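Local coordinates for protein germination-specific N-acetylmuramoyl-L-alanine amidase, Autolysin (Clostridioides difficile, PDB 7RAG) that probably hydrolyses the amide bond between N-acetylmuramic acid and L-alanine in peptidoglycan as a zinc-dependent amidase, working in complex with the lipoprotein GerS, at residues B[20-24]-B[49-53]; B[93-97]-B[162-167]; B[120-124]-B[139-143]; B[131-136]-B[169-173]; B[142-147]-B[196-201]. All coordinates share one frame. Residue numbers count along the deposited sequence, not the author numbering.

Contact 1. Residues B[20-24]-B[49-53]; sequences ILDAG and TLKLR
L21 reaches from strand 18-23 across one turn of helix 41-58, its side chain (chi1 m, chi2 t) lying over T49, L52 and the backbone of R53. Residues 20-23 are extended and 49-53 are regular helix, with R53 N hydrogen-bonded to T49 O at 2.8 Å. The two short axes come within 9.0 Å and run nearly antiparallel, at 161°; A23 and T49 are the nearest pair, 5.8 Å between CA atoms. L21 CB meets T49 CG2 at 3.7 Å, and L21 CD1 lies 3.9 Å from L52 CG and 3.5 Å from R53 N. The small side chain of A23 suits the closest approach of the backbones. T49, in the m rotamer, lays CG2 against L21 CB, while its OG1, hydrogen-bonded to N45 O as a threonine inside a helix readily is, sits 3.4 Å from A23 CB. The alternation of the strand sends D22 the other way, toward T66, S107 and R93 beside the zinc site. This strand and helix open the right-handed beta-alpha-beta crossover to the parallel neighbour strand 62-65. The 241 Å² buried imply close van der Waals packing, the T49 hydroxyl being already hydrogen-bonded to N45 O.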
# COMPACT_ATOMS: atom_id res chain seq x y z
N ILE B 20 1.67 28.38 -10.03
CA ILE B 20 1.82 29.76 -9.58
C ILE B 20 1.32 29.84 -8.15
O ILE B 20 0.15 29.50 -7.88
CB ILE B 20 1.05 30.75 -10.47
CG1 ILE B 20 1.52 30.66 -11.92
CG2 ILE B 20 1.30 32.16 -9.98
CD1 ILE B 20 0.41 31.06 -12.94
N LEU B 21 2.20 30.28 -7.25
CA LEU B 21 1.86 30.62 -5.87
C LEU B 21 1.94 32.13 -5.68
O LEU B 21 2.97 32.74 -5.96
CB LEU B 21 2.80 29.92 -4.88
CG LEU B 21 2.98 28.42 -5.07
CD1 LEU B 21 3.94 27.88 -3.98
CD2 LEU B 21 1.64 27.64 -5.09
N ASP B 22 0.85 32.71 -5.17
CA ASP B 22 0.66 34.15 -5.00
C ASP B 22 0.42 34.43 -3.52
O ASP B 22 -0.66 34.13 -2.99
CB ASP B 22 -0.53 34.63 -5.86
CG ASP B 22 -0.96 36.09 -5.54
OD1 ASP B 22 -0.12 37.02 -5.69
OD2 ASP B 22 -2.16 36.31 -5.18
N ALA B 23 1.43 34.98 -2.85
CA ALA B 23 1.30 35.42 -1.47
C ALA B 23 0.58 36.76 -1.49
O ALA B 23 1.16 37.78 -1.85
CB ALA B 23 2.65 35.55 -0.79
N GLY B 24 -0.71 36.75 -1.16
CA GLY B 24 -1.46 37.98 -1.28
C GLY B 24 -0.95 39.02 -0.32
O GLY B 24 -0.95 38.79 0.90
N THR B 49 3.22 30.59 1.78
CA THR B 49 3.56 30.42 0.37
C THR B 49 4.98 29.88 0.19
O THR B 49 5.21 29.04 -0.69
CB THR B 49 3.41 31.76 -0.35
OG1 THR B 49 2.05 32.22 -0.23
CG2 THR B 49 3.80 31.62 -1.80
N LEU B 50 5.95 30.35 0.99
CA LEU B 50 7.31 29.84 0.84
C LEU B 50 7.45 28.42 1.38
O LEU B 50 8.22 27.61 0.82
CB LEU B 50 8.32 30.78 1.49
CG LEU B 50 8.42 32.11 0.73
CD1 LEU B 50 9.32 33.07 1.45
CD2 LEU B 50 8.88 31.95 -0.74
N LYS B 51 6.71 28.07 2.44
CA LYS B 51 6.67 26.66 2.86
C LYS B 51 6.12 25.78 1.74
O LYS B 51 6.68 24.71 1.45
CB LYS B 51 5.82 26.48 4.12
CG LYS B 51 6.25 27.32 5.32
CD LYS B 51 7.62 26.97 5.80
CE LYS B 51 7.96 27.71 7.12
NZ LYS B 51 9.26 27.24 7.71
N LEU B 52 5.03 26.23 1.10
CA LEU B 52 4.37 25.47 0.04
C LEU B 52 5.26 25.36 -1.20
O LEU B 52 5.32 24.31 -1.84
CB LEU B 52 3.03 26.13 -0.31
CG LEU B 52 2.10 25.55 -1.38
CD1 LEU B 52 1.91 24.04 -1.17
CD2 LEU B 52 0.74 26.27 -1.38
N ARG B 53 5.95 26.45 -1.54
CA ARG B 53 6.97 26.42 -2.59
C ARG B 53 7.99 25.32 -2.33
O ARG B 53 8.37 24.58 -3.24
CB ARG B 53 7.64 27.80 -2.66
CG ARG B 53 8.66 27.96 -3.77
CD ARG B 53 10.06 27.57 -3.29
NE ARG B 53 11.11 28.10 -4.16
CZ ARG B 53 11.64 29.31 -4.03
NH1 ARG B 53 11.21 30.11 -3.06
NH2 ARG B 53 12.60 29.71 -4.86

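Contact 2. Residues B[93-97]-B[162-167]; sequences RKEII and YLLKDN
K94, L163 and I97 bury the most surface here, and K94 leads with 115 Å². Residues 93-97 are a turn of helix 82-99; residues 162-164 form a short 3-10 segment that opens into a loop, with D166 in the left-handed region. K94 lies opposite L163 (CA to CA 6.0 Å) and I97 opposite N167 (7.3 Å). The lysine (chi1 t, chi2 p, then t, t) extends into the loop, where NZ donates to Y162 O at 2.9 Å, K165 O at 2.7 Å and N167 OD1 at 2.6 Å, with a weak bond to L163 O at 3.3 Å. A long cationic side chain suits such a cluster of carbonyl oxygens at the end of a 3-10 turn and in the loop after it, under an aromatic face. The Y162 ring supplies that face: K94 CD is 4.1 Å from its centroid (CH-pi) and K94 NZ 5.0 Å (cation-pi). N167 (chi1 m) braces the turn, its ND2 hydrogen-bonded to L163 O at 2.7 Å. On the apolar side, L163 (m, t) brings CD2 to 4.0 Å from both R93 CB and K94 CD, while I97 CD1 touches L163 O at 3.7 Å. The contact ties helix 82-99 to the loop between strands 156-158 and 171-178; I97 and L163 pack on F105 of strand 104-111, and R93 forms a salt bridge with D22 of strand 18-23.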
# COMPACT_ATOMS: atom_id res chain seq x y z
N ARG B 93 0.51 40.94 -11.25
CA ARG B 93 0.24 39.54 -10.93
C ARG B 93 -0.59 38.87 -12.03
O ARG B 93 -0.32 37.72 -12.41
CB ARG B 93 -0.48 39.47 -9.59
CG ARG B 93 0.26 40.23 -8.53
CD ARG B 93 -0.18 39.90 -7.12
NE ARG B 93 0.65 40.65 -6.19
CZ ARG B 93 0.91 40.32 -4.92
NH1 ARG B 93 0.40 39.22 -4.38
NH2 ARG B 93 1.69 41.11 -4.19
N LYS B 94 -1.58 39.58 -12.58
CA LYS B 94 -2.36 39.00 -13.66
C LYS B 94 -1.48 38.68 -14.86
O LYS B 94 -1.68 37.66 -15.52
CB LYS B 94 -3.49 39.93 -14.07
CG LYS B 94 -4.59 39.22 -14.86
CD LYS B 94 -5.32 38.25 -13.95
CE LYS B 94 -6.33 37.42 -14.70
NZ LYS B 94 -7.13 36.59 -13.77
N GLU B 95 -0.52 39.56 -15.18
CA GLU B 95 0.34 39.30 -16.34
C GLU B 95 1.25 38.11 -16.08
O GLU B 95 1.56 37.34 -17.00
CB GLU B 95 1.15 40.54 -16.70
N ILE B 96 1.71 37.95 -14.84
CA ILE B 96 2.49 36.77 -14.50
C ILE B 96 1.67 35.52 -14.75
O ILE B 96 2.18 34.52 -15.28
CB ILE B 96 3.00 36.86 -13.06
CG1 ILE B 96 4.02 37.98 -12.95
CG2 ILE B 96 3.59 35.52 -12.60
CD1 ILE B 96 4.46 38.24 -11.55
N ILE B 97 0.38 35.55 -14.41
CA ILE B 97 -0.49 34.41 -14.69
C ILE B 97 -0.62 34.21 -16.20
O ILE B 97 -0.52 33.09 -16.70
CB ILE B 97 -1.87 34.58 -14.04
CG1 ILE B 97 -1.76 34.71 -12.52
CG2 ILE B 97 -2.77 33.39 -14.35
CD1 ILE B 97 -3.09 34.94 -11.85
N TYR B 162 -10.34 39.31 -9.03
CA TYR B 162 -9.75 39.52 -10.35
C TYR B 162 -8.77 38.40 -10.71
O TYR B 162 -8.83 37.84 -11.80
CB TYR B 162 -9.04 40.87 -10.39
CG TYR B 162 -8.35 41.17 -11.69
CD1 TYR B 162 -9.04 41.07 -12.89
CD2 TYR B 162 -7.03 41.53 -11.73
CE1 TYR B 162 -8.42 41.34 -14.09
CE2 TYR B 162 -6.39 41.80 -12.94
CZ TYR B 162 -7.10 41.71 -14.11
OH TYR B 162 -6.47 41.97 -15.32
N LEU B 163 -7.87 38.06 -9.80
CA LEU B 163 -6.84 37.09 -10.16
C LEU B 163 -7.39 35.70 -10.44
O LEU B 163 -6.67 34.88 -11.01
CB LEU B 163 -5.77 37.02 -9.07
CG LEU B 163 -5.00 38.33 -8.83
CD1 LEU B 163 -3.94 38.12 -7.78
CD2 LEU B 163 -4.37 38.84 -10.11
N LEU B 164 -8.64 35.39 -10.07
CA LEU B 164 -9.20 34.09 -10.43
C LEU B 164 -10.04 34.12 -11.70
O LEU B 164 -10.37 33.04 -12.21
CB LEU B 164 -10.06 33.54 -9.29
CG LEU B 164 -9.44 33.39 -7.92
CD1 LEU B 164 -10.52 32.98 -6.95
CD2 LEU B 164 -8.33 32.37 -7.96
N LYS B 165 -10.41 35.29 -12.22
CA LYS B 165 -11.25 35.36 -13.41
C LYS B 165 -10.46 34.97 -14.65
O LYS B 165 -9.33 35.43 -14.86
CB LYS B 165 -11.79 36.78 -13.60
CG LYS B 165 -12.53 37.37 -12.43
CD LYS B 165 -13.30 38.64 -12.88
CE LYS B 165 -13.73 39.49 -11.67
NZ LYS B 165 -14.23 40.87 -11.99
N ASP B 166 -11.04 34.08 -15.47
CA ASP B 166 -10.66 33.86 -16.87
C ASP B 166 -9.17 33.54 -17.05
O ASP B 166 -8.48 34.15 -17.86
CB ASP B 166 -11.06 35.07 -17.70
CG ASP B 166 -12.54 35.30 -17.70
OD1 ASP B 166 -13.29 34.30 -17.82
OD2 ASP B 166 -12.96 36.47 -17.58
N ASN B 167 -8.70 32.53 -16.32
CA ASN B 167 -7.28 32.22 -16.34
C ASN B 167 -6.89 31.10 -17.28
O ASN B 167 -5.69 30.98 -17.59
CB ASN B 167 -6.81 31.84 -14.94
CG ASN B 167 -6.65 33.01 -14.05
OD1 ASN B 167 -6.44 34.15 -14.51
ND2 ASN B 167 -6.74 32.77 -12.75

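Contact 3. Residues B[120-124]-B[139-143]; sequences GAQTF and IQEEL
The carboxamide of Q140 makes three polar links to the backbone and side chain at the start of strand 122-126. Its NE2 donates to A121 O at 3.0 Å, nearly straight at 161°, and its OE1 accepts the hydroxyl of T123 (OG1 to OE1 2.6 Å) and, weakly, T123 N at 2.8 Å and 127°. Glutamine suits the place because one end can give and the other receive, matching a backbone carbonyl and NH two residues apart. The side chain gets there by chi1 t and chi2 p, starting sideways from helix 130-147. Residues 122-124 are extended, 139-143 are helix (L143 N to I139 O 2.8 Å), and the short axes run antiparallel at 175°, 8.5 Å apart. T123 faces Q140 with CA atoms 6.0 Å apart, and A121 faces L143 at 6.9 Å. Beyond the polar cluster, L143 (m, t) places CD1 3.7 Å from A121 CB and 3.7 Å from T123 OG1, and I139 CG2 comes to 4.1 Å from T123 OG1. The methyl of A121 is small enough to let the leucine close in. I139 and L143 continue onto I174 of the adjacent strand, while Q122 faces away and hydrogen-bonds to E154 O. Strand 122-126 and helix 130-147 thus open a beta-alpha-beta unit completed by strand 156-158, part of the mixed alpha/beta fold of the zinc-dependent Amidase_3 family.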
# COMPACT_ATOMS: atom_id res chain seq x y z
N GLY B 120 -11.58 29.29 10.83
CA GLY B 120 -11.48 28.22 9.86
C GLY B 120 -10.80 28.61 8.56
O GLY B 120 -10.87 29.76 8.12
N ALA B 121 -10.11 27.66 7.94
CA ALA B 121 -9.61 27.85 6.59
C ALA B 121 -10.75 27.68 5.59
O ALA B 121 -11.60 26.80 5.73
CB ALA B 121 -8.50 26.85 6.28
N GLN B 122 -10.76 28.54 4.58
CA GLN B 122 -11.80 28.55 3.58
C GLN B 122 -11.18 28.64 2.19
O GLN B 122 -10.33 29.50 1.95
CB GLN B 122 -12.74 29.73 3.82
CG GLN B 122 -13.77 29.90 2.73
CD GLN B 122 -14.81 28.83 2.77
OE1 GLN B 122 -15.48 28.66 3.79
NE2 GLN B 122 -14.94 28.08 1.69
N THR B 123 -11.60 27.78 1.28
CA THR B 123 -11.14 27.82 -0.10
C THR B 123 -12.23 28.38 -1.02
O THR B 123 -13.42 28.23 -0.77
CB THR B 123 -10.72 26.43 -0.57
OG1 THR B 123 -10.09 25.76 0.52
CG2 THR B 123 -9.71 26.53 -1.70
N PHE B 124 -11.80 29.06 -2.07
CA PHE B 124 -12.68 29.63 -3.06
C PHE B 124 -12.16 29.26 -4.44
O PHE B 124 -10.96 29.02 -4.63
CB PHE B 124 -12.79 31.16 -2.97
CG PHE B 124 -13.07 31.68 -1.59
CD1 PHE B 124 -14.37 31.94 -1.18
CD2 PHE B 124 -12.05 31.96 -0.71
CE1 PHE B 124 -14.63 32.46 0.08
CE2 PHE B 124 -12.30 32.46 0.55
CZ PHE B 124 -13.59 32.72 0.94
N ILE B 139 -8.37 20.62 -1.81
CA ILE B 139 -7.62 21.37 -0.82
C ILE B 139 -8.45 21.57 0.45
O ILE B 139 -7.93 21.46 1.56
CB ILE B 139 -7.15 22.70 -1.41
CG1 ILE B 139 -6.08 22.41 -2.46
CG2 ILE B 139 -6.66 23.61 -0.32
CD1 ILE B 139 -5.84 23.54 -3.39
N GLN B 140 -9.75 21.83 0.31
CA GLN B 140 -10.59 22.02 1.50
C GLN B 140 -10.68 20.74 2.32
O GLN B 140 -10.62 20.78 3.55
CB GLN B 140 -11.98 22.50 1.10
CG GLN B 140 -12.81 22.99 2.27
CD GLN B 140 -12.22 24.21 2.94
OE1 GLN B 140 -11.85 25.18 2.28
NE2 GLN B 140 -12.13 24.18 4.27
N GLU B 141 -10.82 19.59 1.65
CA GLU B 141 -10.80 18.31 2.36
C GLU B 141 -9.49 18.11 3.12
O GLU B 141 -9.51 17.67 4.28
CB GLU B 141 -11.02 17.17 1.37
CG GLU B 141 -12.44 16.68 1.24
CD GLU B 141 -12.76 16.23 -0.17
OE1 GLU B 141 -11.78 15.99 -0.94
OE2 GLU B 141 -13.97 16.12 -0.52
N GLU B 142 -8.35 18.42 2.50
CA GLU B 142 -7.09 18.28 3.23
C GLU B 142 -6.95 19.30 4.35
O GLU B 142 -6.38 18.99 5.40
CB GLU B 142 -5.90 18.38 2.28
CG GLU B 142 -5.88 17.29 1.26
CD GLU B 142 -6.09 15.94 1.87
OE1 GLU B 142 -5.29 15.54 2.73
OE2 GLU B 142 -7.09 15.27 1.49
N LEU B 143 -7.44 20.52 4.16
CA LEU B 143 -7.38 21.50 5.23
C LEU B 143 -8.17 21.01 6.43
O LEU B 143 -7.70 21.11 7.58
CB LEU B 143 -7.90 22.86 4.75
CG LEU B 143 -7.06 23.64 3.74
CD1 LEU B 143 -7.81 24.87 3.23
CD2 LEU B 143 -5.74 24.07 4.33

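Contact 4. Residues B[131-136]-B[169-173]; sequences DSKELS and IPSVL
I169 enters extended (phi -134°, psi 160°) with its side chain directed away from helix 130-147, and its carbonyl O accepts a hydrogen bond from S171 OG at 2.9 Å. Facing it, residues 131-136 are regular helix (L135 N to D131 O 3.0 Å, S136 N to S132 O 2.8 Å). P170 follows at the closest backbone approach, its CA 4.5 Å from that of S132. Its compact ring fits between helical side chains: CG lies 3.4 Å from D131 OD2 and CB 4.0 Å from L135 CD2. S171 begins the strand and points its side chain away, yet its backbone N donates to S132 OG at 2.8 Å and 166°. The short side chain of S132 is well suited to meet a backbone NH at such close range. V172 turns back toward the helix, chi1 m, and sets CG1 3.6 Å from S132 O and 3.6 Å from L135 CD2; its CA is 6.1 Å from that of S136. The short axes approach to 7.5 Å at a crossing of -45°. Y208 of helix 191-211 packs on P170 and L135. The arrangement is a helix packed obliquely on a strand of the central mixed sheet of the amidase fold.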
# COMPACT_ATOMS: atom_id res chain seq x y z
N ASP B 131 -12.99 22.56 -13.11
CA ASP B 131 -11.68 22.09 -12.69
C ASP B 131 -11.26 22.78 -11.40
O ASP B 131 -10.80 22.13 -10.45
CB ASP B 131 -10.65 22.32 -13.81
CG ASP B 131 -10.70 23.77 -14.38
OD1 ASP B 131 -11.81 24.37 -14.41
OD2 ASP B 131 -9.63 24.30 -14.82
N SER B 132 -11.45 24.10 -11.33
CA SER B 132 -11.04 24.84 -10.14
C SER B 132 -11.88 24.43 -8.94
O SER B 132 -11.38 24.38 -7.82
CB SER B 132 -11.13 26.33 -10.41
OG SER B 132 -10.29 26.68 -11.49
N LYS B 133 -13.17 24.14 -9.16
CA LYS B 133 -14.00 23.66 -8.06
C LYS B 133 -13.49 22.33 -7.54
O LYS B 133 -13.39 22.13 -6.32
CB LYS B 133 -15.46 23.57 -8.50
CG LYS B 133 -16.43 23.45 -7.31
CD LYS B 133 -17.90 23.33 -7.74
CE LYS B 133 -18.16 21.98 -8.39
NZ LYS B 133 -19.42 21.92 -9.19
N GLU B 134 -13.12 21.41 -8.44
CA GLU B 134 -12.56 20.14 -7.99
C GLU B 134 -11.29 20.36 -7.17
O GLU B 134 -11.12 19.78 -6.09
CB GLU B 134 -12.26 19.23 -9.18
CG GLU B 134 -13.45 18.89 -10.05
CD GLU B 134 -13.04 18.12 -11.32
OE1 GLU B 134 -11.83 17.76 -11.47
OE2 GLU B 134 -13.95 17.88 -12.17
N LEU B 135 -10.39 21.19 -7.68
CA LEU B 135 -9.14 21.45 -6.96
C LEU B 135 -9.42 22.05 -5.60
O LEU B 135 -8.84 21.62 -4.58
CB LEU B 135 -8.24 22.40 -7.76
CG LEU B 135 -6.98 22.95 -7.09
CD1 LEU B 135 -5.97 21.88 -6.73
CD2 LEU B 135 -6.35 23.92 -8.03
N SER B 136 -10.34 23.01 -5.56
CA SER B 136 -10.68 23.64 -4.30
C SER B 136 -11.19 22.61 -3.32
O SER B 136 -10.79 22.62 -2.16
CB SER B 136 -11.70 24.75 -4.53
OG SER B 136 -13.00 24.20 -4.71
N ILE B 169 -6.55 28.13 -16.51
CA ILE B 169 -5.96 27.05 -15.73
C ILE B 169 -6.70 26.95 -14.41
O ILE B 169 -7.40 27.88 -14.01
CB ILE B 169 -4.45 27.27 -15.50
CG1 ILE B 169 -4.19 28.69 -14.97
CG2 ILE B 169 -3.68 26.97 -16.79
CD1 ILE B 169 -2.78 28.90 -14.44
N PRO B 170 -6.60 25.81 -13.72
CA PRO B 170 -7.29 25.68 -12.43
C PRO B 170 -6.77 26.72 -11.44
O PRO B 170 -5.56 26.84 -11.20
CB PRO B 170 -6.97 24.24 -12.00
CG PRO B 170 -6.69 23.54 -13.26
CD PRO B 170 -6.01 24.52 -14.14
N SER B 171 -7.69 27.45 -10.84
CA SER B 171 -7.32 28.62 -10.05
C SER B 171 -8.11 28.62 -8.76
O SER B 171 -9.33 28.51 -8.80
CB SER B 171 -7.59 29.91 -10.83
OG SER B 171 -6.83 29.95 -12.02
N VAL B 172 -7.43 28.75 -7.62
CA VAL B 172 -8.10 28.75 -6.33
C VAL B 172 -7.47 29.79 -5.42
O VAL B 172 -6.27 30.10 -5.52
CB VAL B 172 -8.07 27.38 -5.64
CG1 VAL B 172 -8.63 26.30 -6.55
CG2 VAL B 172 -6.64 27.04 -5.24
N LEU B 173 -8.29 30.32 -4.53
CA LEU B 173 -7.84 31.19 -3.46
C LEU B 173 -8.04 30.47 -2.14
O LEU B 173 -9.08 29.85 -1.93
CB LEU B 173 -8.62 32.51 -3.45
CG LEU B 173 -8.35 33.40 -2.23
CD1 LEU B 173 -7.17 34.24 -2.55
CD2 LEU B 173 -9.56 34.27 -1.85

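Contact 5. Residues B[142-147]-B[196-201]; sequences ELKRVV and KIAWAI
The methyl of A200 is the knob, seated in a hollow formed by E142, L143, V146 and V147. Being small, it allows the backbones to come close, with E142 and A200 CA atoms 5.0 Å apart and E142 CB 3.2 Å from A200 O. Its CB lies 3.8 Å from L143 CD2, 3.9 Å from V146 CB and 4.2 Å from V147 CG2. The short helix axes approach to 8.5 Å at a crossing angle of 138°, so the segments cross obliquely, in a broadly antiparallel sense; V147 and I197 pair at 6.5 Å between CA atoms. L143 (m, t) bulges out on one flank to I201 CG1, 4.2 Å from its CD2. V146 (t) fits on the other, CG1 touching the edge of the W199 ring at CD1, 3.9 Å. V147 (t), the last residue of a wider pi-type turn at 143-147, rests CG2 4.0 Å from I197 CG1. R145 salt-bridges E142 (NH2 to OE1 2.6 Å); D85 of the lipoprotein chain forms a salt bridge with R145 and accepts a hydrogen bond from W199 NE1. This is a knob-into-hole contact between helices on one side of this alpha/beta fold's mixed sheet, its rim joining the GerS interface.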
# COMPACT_ATOMS: atom_id res chain seq x y z
N GLU B 142 -8.35 18.42 2.50
CA GLU B 142 -7.09 18.28 3.23
C GLU B 142 -6.95 19.30 4.35
O GLU B 142 -6.38 18.99 5.40
CB GLU B 142 -5.90 18.38 2.28
CG GLU B 142 -5.88 17.29 1.26
CD GLU B 142 -6.09 15.94 1.87
OE1 GLU B 142 -5.29 15.54 2.73
OE2 GLU B 142 -7.09 15.27 1.49
N LEU B 143 -7.44 20.52 4.16
CA LEU B 143 -7.38 21.50 5.23
C LEU B 143 -8.17 21.01 6.43
O LEU B 143 -7.70 21.11 7.58
CB LEU B 143 -7.90 22.86 4.75
CG LEU B 143 -7.06 23.64 3.74
CD1 LEU B 143 -7.81 24.87 3.23
CD2 LEU B 143 -5.74 24.07 4.33
N LYS B 144 -9.34 20.43 6.18
CA LYS B 144 -10.12 19.81 7.25
C LYS B 144 -9.36 18.67 7.91
O LYS B 144 -9.19 18.64 9.13
CB LYS B 144 -11.46 19.30 6.71
CG LYS B 144 -12.42 18.81 7.78
CD LYS B 144 -13.59 18.01 7.18
CE LYS B 144 -14.41 17.33 8.28
NZ LYS B 144 -15.29 16.20 7.79
N ARG B 145 -8.88 17.70 7.12
CA ARG B 145 -8.35 16.47 7.71
C ARG B 145 -7.05 16.73 8.45
O ARG B 145 -6.83 16.17 9.52
CB ARG B 145 -8.12 15.40 6.65
CG ARG B 145 -7.49 14.12 7.19
CD ARG B 145 -7.08 13.16 6.07
NE ARG B 145 -6.09 13.74 5.16
CZ ARG B 145 -4.77 13.69 5.34
NH1 ARG B 145 -4.26 13.08 6.40
NH2 ARG B 145 -3.94 14.24 4.48
N VAL B 146 -6.19 17.58 7.89
CA VAL B 146 -4.86 17.80 8.44
C VAL B 146 -4.87 18.89 9.50
O VAL B 146 -4.24 18.74 10.55
CB VAL B 146 -3.89 18.14 7.29
CG1 VAL B 146 -2.54 18.50 7.83
CG2 VAL B 146 -3.80 16.98 6.31
N VAL B 147 -5.55 20.00 9.26
CA VAL B 147 -5.39 21.16 10.13
C VAL B 147 -6.42 21.18 11.25
O VAL B 147 -6.10 21.50 12.40
CB VAL B 147 -5.44 22.44 9.29
CG1 VAL B 147 -5.65 23.65 10.18
CG2 VAL B 147 -4.17 22.57 8.45
N LYS B 196 2.03 23.14 8.72
CA LYS B 196 0.90 22.23 8.64
C LYS B 196 -0.06 22.64 7.51
O LYS B 196 -0.51 21.80 6.72
CB LYS B 196 0.18 22.21 9.99
CG LYS B 196 -0.63 20.98 10.30
CD LYS B 196 -0.69 20.76 11.83
CE LYS B 196 -1.44 19.47 12.20
NZ LYS B 196 -1.37 19.17 13.67
N ILE B 197 -0.37 23.94 7.43
CA ILE B 197 -1.26 24.43 6.38
C ILE B 197 -0.65 24.19 5.00
O ILE B 197 -1.33 23.76 4.06
CB ILE B 197 -1.55 25.93 6.59
CG1 ILE B 197 -2.48 26.11 7.78
CG2 ILE B 197 -2.11 26.56 5.29
CD1 ILE B 197 -2.61 27.53 8.21
N ALA B 198 0.64 24.50 4.86
CA ALA B 198 1.29 24.26 3.58
C ALA B 198 1.19 22.78 3.22
O ALA B 198 0.89 22.44 2.07
CB ALA B 198 2.74 24.72 3.62
N TRP B 199 1.42 21.90 4.19
CA TRP B 199 1.28 20.47 3.97
C TRP B 199 -0.13 20.11 3.49
O TRP B 199 -0.29 19.34 2.53
CB TRP B 199 1.61 19.71 5.25
CG TRP B 199 1.46 18.28 5.06
CD1 TRP B 199 0.43 17.49 5.49
CD2 TRP B 199 2.35 17.42 4.34
NE1 TRP B 199 0.63 16.20 5.09
CE2 TRP B 199 1.80 16.13 4.38
CE3 TRP B 199 3.56 17.62 3.66
CZ2 TRP B 199 2.42 15.04 3.77
CZ3 TRP B 199 4.17 16.55 3.07
CH2 TRP B 199 3.60 15.27 3.12
N ALA B 200 -1.15 20.67 4.14
CA ALA B 200 -2.52 20.37 3.71
C ALA B 200 -2.75 20.81 2.26
O ALA B 200 -3.31 20.06 1.45
CB ALA B 200 -3.53 21.02 4.65
N ILE B 201 -2.31 22.02 1.91
CA ILE B 201 -2.52 22.51 0.55
C ILE B 201 -1.77 21.65 -0.45
O ILE B 201 -2.28 21.32 -1.54
CB ILE B 201 -2.12 23.99 0.42
CG1 ILE B 201 -2.77 24.83 1.52
CG2 ILE B 201 -2.51 24.49 -0.98
CD1 ILE B 201 -2.46 26.32 1.46

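Contacts 1, 3 and 4 each seat a helix on the same mixed sheet, on strands 18-23, 122-126 and 171-178. Contact 1 comes first in the chain; contact 3 is nested inside the loop closed by contact 2, and contact 4 crosses both. Contacts 3, 4 and 5 share helix 130-147; contacts 3 and 5, with centres 8 Å apart, also share E142 and L143. Contact 5 meets contact 1 where A198 and I201 pack on K51 and L52. Contact 2, about 25 Å from contact 5 between centres, joins contact 1 through the D22-R93 salt bridge near the zinc site. Direct contacts thus link the helices that meet the lipoprotein to the zinc site's surroundings, consistent with coupling.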